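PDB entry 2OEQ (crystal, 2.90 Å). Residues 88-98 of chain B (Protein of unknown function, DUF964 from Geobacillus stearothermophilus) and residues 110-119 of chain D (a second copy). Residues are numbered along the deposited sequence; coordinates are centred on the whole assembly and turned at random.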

# COMPACT_ATOMS: atom_id res chain seq x y z
N ARG B 88 11.95 19.81 15.49
CA ARG B 88 12.71 19.98 14.27
C ARG B 88 12.97 18.57 13.75
O ARG B 88 12.76 18.28 12.57
CB ARG B 88 14.02 20.69 14.60
CG ARG B 88 15.11 20.50 13.61
CD ARG B 88 14.78 21.22 12.35
NE ARG B 88 14.76 22.65 12.59
CZ ARG B 88 14.58 23.55 11.63
NH1 ARG B 88 14.40 23.17 10.37
NH2 ARG B 88 14.58 24.85 11.94
N LEU B 89 13.41 17.70 14.65
CA LEU B 89 13.68 16.32 14.27
C LEU B 89 12.42 15.78 13.61
O LEU B 89 12.44 15.31 12.47
CB LEU B 89 14.00 15.44 15.49
CG LEU B 89 14.97 14.30 15.26
CD1 LEU B 89 14.73 13.20 16.28
CD2 LEU B 89 14.81 13.78 13.84
N MSE B 90 11.31 15.89 14.33
CA MSE B 90 10.06 15.41 13.81
C MSE B 90 9.80 16.03 12.46
O MSE B 90 9.74 15.33 11.46
CB MSE B 90 8.92 15.67 14.79
CG MSE B 90 8.96 14.70 15.97
SE MSE B 90 7.53 14.83 17.25
CE MSE B 90 8.02 16.44 18.17
N ALA B 91 9.67 17.33 12.38
CA ALA B 91 9.39 17.89 11.08
C ALA B 91 10.35 17.47 9.97
O ALA B 91 9.92 17.23 8.84
CB ALA B 91 9.31 19.40 11.19
N LEU B 92 11.65 17.34 10.24
CA LEU B 92 12.55 16.99 9.15
C LEU B 92 12.43 15.52 8.71
O LEU B 92 12.61 15.15 7.55
CB LEU B 92 13.98 17.31 9.56
CG LEU B 92 14.27 18.79 9.84
CD1 LEU B 92 15.75 19.02 10.04
CD2 LEU B 92 13.80 19.60 8.66
N GLU B 93 12.11 14.70 9.68
CA GLU B 93 11.96 13.29 9.46
C GLU B 93 10.74 13.08 8.57
O GLU B 93 10.67 12.15 7.76
CB GLU B 93 11.81 12.62 10.83
CG GLU B 93 11.99 11.16 10.83
CD GLU B 93 10.95 10.49 9.99
OE1 GLU B 93 9.76 10.85 10.13
OE2 GLU B 93 11.31 9.59 9.19
N GLN B 94 9.76 13.96 8.71
CA GLN B 94 8.56 13.82 7.92
C GLN B 94 8.83 14.39 6.56
O GLN B 94 8.52 13.78 5.55
CB GLN B 94 7.40 14.57 8.56
CG GLN B 94 6.09 13.82 8.47
CD GLN B 94 4.92 14.74 8.29
OE1 GLN B 94 4.65 15.60 9.13
NE2 GLN B 94 4.21 14.58 7.19
N GLN B 95 9.44 15.55 6.49
CA GLN B 95 9.63 16.09 5.19
C GLN B 95 10.46 15.13 4.34
O GLN B 95 10.16 14.91 3.17
CB GLN B 95 10.23 17.50 5.30
CG GLN B 95 11.70 17.61 5.01
CD GLN B 95 11.95 17.69 3.54
OE1 GLN B 95 11.43 18.59 2.87
NE2 GLN B 95 12.73 16.76 3.02
N MSE B 96 11.49 14.52 4.94
CA MSE B 96 12.35 13.59 4.22
C MSE B 96 11.52 12.36 3.81
O MSE B 96 11.62 11.87 2.69
CB MSE B 96 13.54 13.18 5.10
CG MSE B 96 14.54 12.24 4.44
SE MSE B 96 15.25 13.02 2.86
CE MSE B 96 16.12 14.56 3.62
N SER B 97 10.71 11.88 4.73
CA SER B 97 9.84 10.76 4.46
C SER B 97 8.96 11.05 3.21
O SER B 97 9.02 10.33 2.22
CB SER B 97 9.00 10.49 5.69
OG SER B 97 7.95 9.62 5.37
N ILE B 98 8.14 12.10 3.25
CA ILE B 98 7.33 12.45 2.10
C ILE B 98 8.19 12.55 0.83
O ILE B 98 7.96 11.89 -0.16
CB ILE B 98 6.60 13.85 2.27
CG1 ILE B 98 5.43 13.73 3.22
CG2 ILE B 98 6.14 14.42 0.88
CD1 ILE B 98 5.78 14.17 4.59
N PRO D 110 19.18 5.32 2.88
CA PRO D 110 19.63 6.33 3.84
C PRO D 110 18.68 6.60 5.01
O PRO D 110 19.11 6.61 6.16
CB PRO D 110 19.82 7.57 2.97
CG PRO D 110 20.22 7.00 1.68
CD PRO D 110 19.27 5.85 1.51
N LEU D 111 17.41 6.83 4.72
CA LEU D 111 16.46 7.09 5.78
C LEU D 111 16.24 5.85 6.62
O LEU D 111 15.97 5.96 7.80
CB LEU D 111 15.14 7.55 5.22
CG LEU D 111 14.14 8.13 6.22
CD1 LEU D 111 14.58 9.46 6.71
CD2 LEU D 111 12.81 8.29 5.50
N GLU D 112 16.35 4.69 6.01
CA GLU D 112 16.15 3.42 6.70
C GLU D 112 17.32 3.08 7.61
O GLU D 112 17.14 2.46 8.63
CB GLU D 112 15.91 2.29 5.69
CG GLU D 112 14.63 2.48 4.89
CD GLU D 112 14.11 1.20 4.25
OE1 GLU D 112 14.10 0.16 4.94
OE2 GLU D 112 13.71 1.23 3.06
N GLU D 113 18.52 3.50 7.22
CA GLU D 113 19.72 3.26 8.01
C GLU D 113 19.64 4.18 9.22
O GLU D 113 20.03 3.82 10.35
CB GLU D 113 20.95 3.59 7.18
CG GLU D 113 21.04 2.77 5.90
CD GLU D 113 22.29 3.08 5.09
OE1 GLU D 113 22.51 2.42 4.05
OE2 GLU D 113 23.06 3.99 5.50
N LEU D 114 19.11 5.37 8.98
CA LEU D 114 18.95 6.37 10.03
C LEU D 114 17.83 5.97 10.98
O LEU D 114 17.92 6.21 12.16
CB LEU D 114 18.65 7.72 9.44
CG LEU D 114 19.32 8.85 10.21
CD1 LEU D 114 18.69 10.12 9.79
CD2 LEU D 114 19.12 8.68 11.66
N HIS D 115 16.77 5.38 10.45
CA HIS D 115 15.69 4.94 11.32
C HIS D 115 16.32 3.86 12.19
O HIS D 115 15.97 3.71 13.37
CB HIS D 115 14.55 4.34 10.49
CG HIS D 115 13.51 5.34 10.07
ND1 HIS D 115 12.73 5.17 8.96
CD2 HIS D 115 13.11 6.50 10.64
CE1 HIS D 115 11.88 6.18 8.85
NE2 HIS D 115 12.09 7.00 9.87
N ARG D 116 17.25 3.12 11.60
CA ARG D 116 17.96 2.05 12.30
C ARG D 116 18.58 2.64 13.55
O ARG D 116 18.42 2.12 14.64
CB ARG D 116 19.07 1.49 11.42
CG ARG D 116 19.41 0.04 11.71
CD ARG D 116 18.43 -0.92 11.04
NE ARG D 116 18.33 -0.72 9.59
CZ ARG D 116 19.38 -0.59 8.76
NH1 ARG D 116 19.18 -0.41 7.46
NH2 ARG D 116 20.62 -0.62 9.22
N SER D 117 19.29 3.74 13.38
CA SER D 117 19.90 4.37 14.53
C SER D 117 18.81 4.76 15.53
O SER D 117 18.80 4.25 16.66
CB SER D 117 20.67 5.59 14.09
OG SER D 117 21.50 5.24 13.00
N PHE D 118 17.90 5.65 15.09
CA PHE D 118 16.77 6.17 15.90
C PHE D 118 16.34 5.26 17.06
O PHE D 118 15.92 5.74 18.11
CB PHE D 118 15.54 6.49 15.00
CG PHE D 118 15.62 7.82 14.23
CD1 PHE D 118 14.52 8.27 13.50
CD2 PHE D 118 16.80 8.59 14.19
CE1 PHE D 118 14.59 9.47 12.75
CE2 PHE D 118 16.87 9.80 13.44
CZ PHE D 118 15.77 10.23 12.73
N MSE D 119 16.42 3.95 16.86
CA MSE D 119 16.10 3.02 17.92
C MSE D 119 17.36 2.90 18.84
O MSE D 119 18.12 1.92 18.71
CB MSE D 119 15.77 1.65 17.33
CG MSE D 119 14.86 1.69 16.14
SE MSE D 119 13.08 2.07 16.64
CE MSE D 119 12.72 3.54 15.44

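The two helices run at 149° between their N-to-C directions, closer to antiparallel than to perpendicular, and their axes come no nearer than 11.3 Å. At that spacing side chains must bridge the gap, and the contact is modest, burying 265 Å² summed over both sides.

Its centre is Glu B93, whose CA-to-CB bond points toward chain D. With chi1 t (-165°) the chain extends across the gap, and chi2 m (-62°) and chi3 of -46° together set the carboxylate so that OE2 lies near the plane of the His D115 ring. His D115 NE2 donates a hydrogen bond to Glu B93 OE2 at 2.8 Å, with an N-H...acceptor angle of 139°, short but bent. His D115 leaves its backbone sideways; chi1 m (-90°) and chi2 154° bring the ring's end nearer to chain B. CG of Glu B93 meets the edge of the Phe D118 ring at CE1, 3.6 Å away. A long side chain with an apolar stem and a polar tip suits this position, because it serves both neighbours.

Apolar contacts lie at both ends of the contact. At one, CD2 of Leu B89 sits 3.8 Å from CZ of Phe D118, whose chi1 is -79° (m). Leu B89 has an off-well chi1 of -149°. At the other, Leu D111, in the t,p rotamer, spreads its two methyls: CD1 lies 3.6 Å from CG of Met B96, and CD2 packs near the Ser B97 backbone, 4.0 Å from CA and 4.4 Å from CB. Met B96, a selenomethionine, starts toward chain D, but chi2 p and chi3 p lead its end away, so the stem makes the contact. Leu B89, Met B96, Leu D111 and Phe D118 are buried, where side chains without hydrogen-bonding groups fit well; Glu B93 and His D115, partly exposed, pair their polar ends.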